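Local atomic coordinates of beta-fructofuranosidase, insoluble isoenzyme CWINV1 (Arabidopsis thaliana, PDB entry 2OXB), a protein that hydrolyses sucrose and 1-kestose, and less readily neokestose and levan, as a cell-wall beta-fructofuranosidase of glycoside hydrolase family 32. Residues 9-20 / 307-315. The protein carries 1 engineered substitution. Residues are numbered along the deposited sequence; the frame is centred on the assembly and turned at random.
Sequences HFQPPKNWMNDP and GWSGIQTIP. With FRU (beta-D-fructofuranose), chain B.
F10 and Q312 meet through backbone and side chain together: Q312 N donates to F10 O over 2.9 Å, with 152° at the hydrogen. The CB of Q312 points toward 9-20. It lies in the plane of the F10 ring, at the edge, 3.7 Å from F10 CD2. With CG anti to the backbone N (chi1 -157°), a bend at chi2 (76°) turns the amide toward P20 and M17. Its exact seating against the P20 ring is doubtful, since Q312 OE1 is modelled too close to it, while Q312 NE2 lies 3.8 Å from M17 SD, the methionine chain crossing the glutamine at about a right angle.

In the five-bladed beta-propeller of this family, strand 15-26 carries the W-M-N-D-P-N-G signature in the first blade, whereas 307-315 leads into strand 316-320 of the last, which is consistent with the contact lying where the first and last blades meet and the ring closes. At the other end of the contact, N15 N donates to G307 O over 2.6 Å; M17 N adds a weak bond to S309 O. Beside the weak bond, S309 OG sits 3.3 Å from W16 CE3, approaching the indole obliquely. W43 meets the same indole at nearly a right angle.

N18 and the active-site residue D19 direct their CB atoms away from 307-315. N18 OD1 lies 3.2 Å from O5 of the fructose unit of the bound sucrose, and D19 OD2 is hydrogen-bonded to S79, whose hydroxyl also binds the sugar, as do Q35, D145 and the engineered Q199.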
ATOM      1  N   HIS A   9      -7.186  -1.861  12.491  1.00 31.92           N
ATOM      2  CA  HIS A   9      -6.096  -1.474  11.607  1.00 32.96           C
ATOM      3  C   HIS A   9      -4.975  -0.890  12.453  1.00 33.19           C
ATOM      4  O   HIS A   9      -4.349  -1.601  13.244  1.00 34.26           O
ATOM      5  CB  HIS A   9      -6.602  -0.458  10.583  1.00 32.88           C
ATOM      6  CG  HIS A   9      -7.470  -1.063   9.530  1.00 31.51           C
ATOM      7  ND1 HIS A   9      -6.994  -1.966   8.605  1.00 31.85           N
ATOM      8  CD2 HIS A   9      -8.791  -0.926   9.278  1.00 32.11           C
ATOM      9  CE1 HIS A   9      -7.985  -2.361   7.828  1.00 31.16           C
ATOM     10  NE2 HIS A   9      -9.088  -1.745   8.216  1.00 32.15           N
ATOM     11  N   PHE A  10      -4.718   0.400  12.271  1.00 31.00           N
ATOM     12  CA  PHE A  10      -3.712   1.105  13.042  1.00 30.66           C
ATOM     13  C   PHE A  10      -3.728   2.585  12.733  1.00 29.70           C
ATOM     14  O   PHE A  10      -3.883   3.003  11.585  1.00 28.35           O
ATOM     15  CB  PHE A  10      -2.296   0.570  12.813  1.00 31.95           C
ATOM     16  CG  PHE A  10      -1.243   1.388  13.516  1.00 34.31           C
ATOM     17  CD1 PHE A  10      -1.223   1.472  14.908  1.00 34.13           C
ATOM     18  CD2 PHE A  10      -0.328   2.152  12.789  1.00 36.25           C
ATOM     19  CE1 PHE A  10      -0.310   2.309  15.563  1.00 36.26           C
ATOM     20  CE2 PHE A  10       0.592   2.995  13.435  1.00 35.90           C
ATOM     21  CZ  PHE A  10       0.598   3.074  14.821  1.00 35.70           C
ATOM     22  N   GLN A  11      -3.554   3.368  13.785  1.00 28.81           N
ATOM     23  CA  GLN A  11      -3.565   4.800  13.669  1.00 29.40           C
ATOM     24  C   GLN A  11      -3.230   5.394  15.018  1.00 32.25           C
ATOM     25  O   GLN A  11      -3.277   4.710  16.044  1.00 32.40           O
ATOM     26  CB  GLN A  11      -4.955   5.260  13.246  1.00 27.35           C
ATOM     27  CG  GLN A  11      -6.055   4.786  14.179  1.00 20.80           C
ATOM     28  CD  GLN A  11      -7.422   5.090  13.634  1.00 18.90           C
ATOM     29  OE1 GLN A  11      -7.820   6.252  13.540  1.00 16.58           O
ATOM     30  NE2 GLN A  11      -8.146   4.047  13.237  1.00 15.25           N
ATOM     31  N   PRO A  12      -2.861   6.683  15.034  1.00 33.73           N
ATOM     32  CA  PRO A  12      -2.536   7.320  16.307  1.00 34.15           C
ATOM     33  C   PRO A  12      -3.849   7.522  17.044  1.00 35.90           C
ATOM     34  O   PRO A  12      -4.909   7.630  16.413  1.00 35.66           O
ATOM     35  CB  PRO A  12      -1.923   8.650  15.884  1.00 33.54           C
ATOM     36  CG  PRO A  12      -1.364   8.358  14.528  1.00 34.58           C
ATOM     37  CD  PRO A  12      -2.462   7.542  13.907  1.00 33.50           C
ATOM     38  N   PRO A  13      -3.804   7.557  18.383  1.00 36.75           N
ATOM     39  CA  PRO A  13      -5.027   7.758  19.163  1.00 36.26           C
ATOM     40  C   PRO A  13      -5.510   9.197  19.018  1.00 36.58           C
ATOM     41  O   PRO A  13      -6.593   9.550  19.481  1.00 37.12           O
ATOM     42  CB  PRO A  13      -4.576   7.446  20.579  1.00 35.58           C
ATOM     43  CG  PRO A  13      -3.132   7.875  20.560  1.00 37.20           C
ATOM     44  CD  PRO A  13      -2.649   7.303  19.264  1.00 35.67           C
ATOM     45  N   LYS A  14      -4.695  10.017  18.362  1.00 37.06           N
ATOM     46  CA  LYS A  14      -5.018  11.423  18.172  1.00 38.54           C
ATOM     47  C   LYS A  14      -4.044  12.086  17.201  1.00 38.20           C
ATOM     48  O   LYS A  14      -2.871  11.721  17.158  1.00 39.44           O
ATOM     49  CB  LYS A  14      -4.953  12.147  19.526  1.00 39.63           C
ATOM     50  CG  LYS A  14      -5.263  13.641  19.457  1.00 41.98           C
ATOM     51  CD  LYS A  14      -4.953  14.380  20.767  1.00 43.30           C
ATOM     52  CE  LYS A  14      -3.459  14.329  21.124  1.00 42.27           C
ATOM     53  NZ  LYS A  14      -3.085  15.232  22.260  1.00 40.35           N
ATOM     54  N   ASN A  15      -4.546  13.049  16.425  1.00 36.74           N
ATOM     55  CA  ASN A  15      -3.748  13.832  15.472  1.00 36.36           C
ATOM     56  C   ASN A  15      -3.251  13.187  14.171  1.00 36.77           C
ATOM     57  O   ASN A  15      -3.342  11.962  13.983  1.00 38.18           O
ATOM     58  CB  ASN A  15      -2.558  14.459  16.194  1.00 34.83           C
ATOM     59  CG  ASN A  15      -2.986  15.427  17.267  1.00 34.80           C
ATOM     60  OD1 ASN A  15      -3.838  16.283  17.035  1.00 33.99           O
ATOM     61  ND2 ASN A  15      -2.391  15.310  18.449  1.00 34.35           N
ATOM     62  N   TRP A  16      -2.706  14.050  13.298  1.00 33.96           N
ATOM     63  CA  TRP A  16      -2.177  13.700  11.967  1.00 32.13           C
ATOM     64  C   TRP A  16      -1.120  12.606  11.930  1.00 32.75           C
ATOM     65  O   TRP A  16      -0.322  12.452  12.852  1.00 32.44           O
ATOM     66  CB  TRP A  16      -1.633  14.970  11.240  1.00 30.66           C
ATOM     67  CG  TRP A  16      -0.942  14.731   9.854  1.00 27.52           C
ATOM     68  CD1 TRP A  16       0.333  14.271   9.642  1.00 27.48           C
ATOM     69  CD2 TRP A  16      -1.547  14.826   8.541  1.00 25.23           C
ATOM     70  NE1 TRP A  16       0.552  14.064   8.296  1.00 26.48           N
ATOM     71  CE2 TRP A  16      -0.581  14.397   7.601  1.00 24.88           C
ATOM     72  CE3 TRP A  16      -2.805  15.230   8.074  1.00 22.41           C
ATOM     73  CZ2 TRP A  16      -0.840  14.343   6.228  1.00 24.17           C
ATOM     74  CZ3 TRP A  16      -3.062  15.180   6.709  1.00 21.47           C
ATOM     75  CH2 TRP A  16      -2.081  14.740   5.802  1.00 24.39           C
ATOM     76  N   MET A  17      -1.144  11.851  10.833  1.00 33.92           N
ATOM     77  CA  MET A  17      -0.212  10.753  10.575  1.00 35.30           C
ATOM     78  C   MET A  17       0.139  10.713   9.087  1.00 35.75           C
ATOM     79  O   MET A  17      -0.713  10.977   8.236  1.00 36.17           O
ATOM     80  CB  MET A  17      -0.810   9.400  10.985  1.00 32.94           C
ATOM     81  CG  MET A  17       0.068   8.237  10.516  1.00 30.66           C
ATOM     82  SD  MET A  17      -0.187   6.702  11.373  1.00 25.52           S
ATOM     83  CE  MET A  17      -1.423   5.915  10.337  1.00 24.19           C
ATOM     84  N   ASN A  18       1.380  10.362   8.766  1.00 36.26           N
ATOM     85  CA  ASN A  18       1.790  10.330   7.363  1.00 36.20           C
ATOM     86  C   ASN A  18       2.526   9.046   6.960  1.00 34.34           C
ATOM     87  O   ASN A  18       2.053   7.935   7.217  1.00 35.28           O
ATOM     88  CB  ASN A  18       2.660  11.565   7.073  1.00 37.74           C
ATOM     89  CG  ASN A  18       2.823  11.844   5.588  1.00 38.18           C
ATOM     90  OD1 ASN A  18       3.382  12.869   5.203  1.00 39.03           O
ATOM     91  ND2 ASN A  18       2.345  10.935   4.751  1.00 39.81           N
ATOM     92  N   ASP A  19       3.677   9.223   6.318  1.00 30.38           N
ATOM     93  CA  ASP A  19       4.513   8.130   5.843  1.00 28.47           C
ATOM     94  C   ASP A  19       4.880   7.082   6.902  1.00 28.78           C
ATOM     95  O   ASP A  19       4.962   7.373   8.100  1.00 27.36           O
ATOM     96  CB  ASP A  19       5.825   8.686   5.260  1.00 26.95           C
ATOM     97  CG  ASP A  19       5.655   9.311   3.898  1.00 25.21           C
ATOM     98  OD1 ASP A  19       4.620   9.969   3.657  1.00 27.73           O
ATOM     99  OD2 ASP A  19       6.579   9.156   3.071  1.00 21.02           O
ATOM    100  N   PRO A  20       5.081   5.829   6.455  1.00 29.32           N
ATOM    101  CA  PRO A  20       5.463   4.684   7.290  1.00 28.89           C
ATOM    102  C   PRO A  20       6.992   4.723   7.264  1.00 29.07           C
ATOM    103  O   PRO A  20       7.593   4.784   6.181  1.00 28.19           O
ATOM    104  CB  PRO A  20       4.924   3.476   6.515  1.00 29.07           C
ATOM    105  CG  PRO A  20       3.916   4.075   5.540  1.00 29.51           C
ATOM    106  CD  PRO A  20       4.565   5.360   5.157  1.00 29.40           C
ATOM    107  N   GLY A 307     -10.199  15.412  15.215  1.00 29.25           N
ATOM    108  CA  GLY A 307      -8.938  15.344  15.927  1.00 27.54           C
ATOM    109  C   GLY A 307      -7.897  14.413  15.337  1.00 25.45           C
ATOM    110  O   GLY A 307      -6.792  14.318  15.869  1.00 26.11           O
ATOM    111  N   TRP A 308      -8.219  13.730  14.247  1.00 23.36           N
ATOM    112  CA  TRP A 308      -7.250  12.817  13.654  1.00 22.55           C
ATOM    113  C   TRP A 308      -7.260  12.735  12.115  1.00 21.73           C
ATOM    114  O   TRP A 308      -8.251  13.057  11.444  1.00 22.18           O
ATOM    115  CB  TRP A 308      -7.430  11.412  14.246  1.00 21.52           C
ATOM    116  CG  TRP A 308      -8.794  10.834  14.045  1.00 20.39           C
ATOM    117  CD1 TRP A 308      -9.845  10.871  14.917  1.00 20.77           C
ATOM    118  CD2 TRP A 308      -9.275  10.185  12.869  1.00 19.47           C
ATOM    119  NE1 TRP A 308     -10.961  10.287  14.353  1.00 17.74           N
ATOM    120  CE2 TRP A 308     -10.637   9.854  13.095  1.00 19.69           C
ATOM    121  CE3 TRP A 308      -8.694   9.852  11.644  1.00 20.43           C
ATOM    122  CZ2 TRP A 308     -11.423   9.206  12.142  1.00 20.18           C
ATOM    123  CZ3 TRP A 308      -9.479   9.205  10.686  1.00 23.28           C
ATOM    124  CH2 TRP A 308     -10.832   8.889  10.945  1.00 21.83           C
ATOM    125  N   SER A 309      -6.132  12.312  11.564  1.00 19.73           N
ATOM    126  CA  SER A 309      -5.998  12.162  10.118  1.00 19.64           C
ATOM    127  C   SER A 309      -4.888  11.171   9.803  1.00 17.73           C
ATOM    128  O   SER A 309      -3.750  11.337  10.233  1.00 15.85           O
ATOM    129  CB  SER A 309      -5.704  13.513   9.445  1.00 19.66           C
ATOM    130  OG  SER A 309      -5.570  13.378   8.043  1.00 17.92           O
ATOM    131  N   GLY A 310      -5.238  10.117   9.077  1.00 17.99           N
ATOM    132  CA  GLY A 310      -4.250   9.126   8.695  1.00 18.07           C
ATOM    133  C   GLY A 310      -4.331   7.779   9.383  1.00 18.58           C
ATOM    134  O   GLY A 310      -4.257   7.670  10.606  1.00 18.48           O
ATOM    135  N   ILE A 311      -4.500   6.742   8.572  1.00 19.52           N
ATOM    136  CA  ILE A 311      -4.554   5.378   9.075  1.00 19.69           C
ATOM    137  C   ILE A 311      -3.457   4.619   8.334  1.00 21.82           C
ATOM    138  O   ILE A 311      -2.908   5.114   7.349  1.00 20.99           O
ATOM    139  CB  ILE A 311      -5.905   4.685   8.782  1.00 16.64           C
ATOM    140  CG1 ILE A 311      -6.020   4.365   7.295  1.00 13.39           C
ATOM    141  CG2 ILE A 311      -7.038   5.554   9.250  1.00 18.70           C
ATOM    142  CD1 ILE A 311      -7.233   3.583   6.924  1.00 14.40           C
ATOM    143  N   GLN A 312      -3.135   3.421   8.806  1.00 23.17           N
ATOM    144  CA  GLN A 312      -2.117   2.612   8.158  1.00 22.90           C
ATOM    145  C   GLN A 312      -2.823   1.362   7.663  1.00 24.01           C
ATOM    146  O   GLN A 312      -3.506   0.684   8.430  1.00 25.22           O
ATOM    147  CB  GLN A 312      -1.027   2.233   9.157  1.00 23.42           C
ATOM    148  CG  GLN A 312       0.289   1.887   8.508  1.00 24.68           C
ATOM    149  CD  GLN A 312       1.058   3.123   8.033  1.00 27.05           C
ATOM    150  OE1 GLN A 312       2.013   3.015   7.256  1.00 24.71           O
ATOM    151  NE2 GLN A 312       0.655   4.300   8.514  1.00 25.49           N
ATOM    152  N   THR A 313      -2.687   1.072   6.377  1.00 22.19           N
ATOM    153  CA  THR A 313      -3.312  -0.110   5.826  1.00 22.88           C
ATOM    154  C   THR A 313      -2.673  -1.366   6.408  1.00 23.59           C
ATOM    155  O   THR A 313      -1.491  -1.371   6.777  1.00 23.50           O
ATOM    156  CB  THR A 313      -3.154  -0.156   4.316  1.00 23.67           C
ATOM    157  OG1 THR A 313      -1.759  -0.122   3.990  1.00 25.37           O
ATOM    158  CG2 THR A 313      -3.857   1.015   3.687  1.00 22.42           C
ATOM    159  N   ILE A 314      -3.456  -2.437   6.472  1.00 22.77           N
ATOM    160  CA  ILE A 314      -2.959  -3.690   7.003  1.00 23.07           C
ATOM    161  C   ILE A 314      -1.722  -4.128   6.246  1.00 22.24           C
ATOM    162  O   ILE A 314      -1.695  -4.125   5.014  1.00 22.48           O
ATOM    163  CB  ILE A 314      -4.006  -4.822   6.907  1.00 23.22           C
ATOM    164  CG1 ILE A 314      -3.422  -6.097   7.504  1.00 22.56           C
ATOM    165  CG2 ILE A 314      -4.382  -5.063   5.446  1.00 21.18           C
ATOM    166  CD1 ILE A 314      -4.242  -7.319   7.216  1.00 28.34           C
ATOM    167  N   PRO A 315      -0.675  -4.513   6.984  1.00 22.60           N
ATOM    168  CA  PRO A 315       0.564  -4.957   6.350  1.00 21.81           C
ATOM    169  C   PRO A 315       0.229  -6.024   5.321  1.00 19.86           C
ATOM    170  O   PRO A 315      -0.461  -6.974   5.628  1.00 20.39           O
ATOM    171  CB  PRO A 315       1.370  -5.493   7.529  1.00 22.90           C
ATOM    172  CG  PRO A 315       0.941  -4.583   8.656  1.00 22.84           C
ATOM    173  CD  PRO A 315      -0.561  -4.551   8.455  1.00 23.89           C
TER
HETATM  174  C1  FRU B   2       5.135  11.714   1.242  1.00 48.46           C
HETATM  175  C2  FRU B   2       6.035  12.864   1.712  1.00 49.90           C
HETATM  176  C3  FRU B   2       7.522  12.460   1.670  1.00 49.26           C
HETATM  177  C4  FRU B   2       8.131  13.230   2.807  1.00 48.91           C
HETATM  178  C5  FRU B   2       6.963  13.293   3.790  1.00 50.24           C
HETATM  179  C6  FRU B   2       6.807  14.636   4.475  1.00 51.83           C
HETATM  180  O1  FRU B   2       5.344  11.417  -0.127  1.00 47.11           O
HETATM  181  O2  FRU B   2       5.887  14.181   1.065  1.00 52.70           O
HETATM  182  O3  FRU B   2       8.168  12.787   0.443  1.00 51.09           O
HETATM  183  O4  FRU B   2       9.256  12.548   3.373  1.00 46.67           O
HETATM  184  O5  FRU B   2       5.763  13.050   3.072  1.00 49.83           O
HETATM  185  O6  FRU B   2       7.877  14.794   5.389  1.00 53.60           O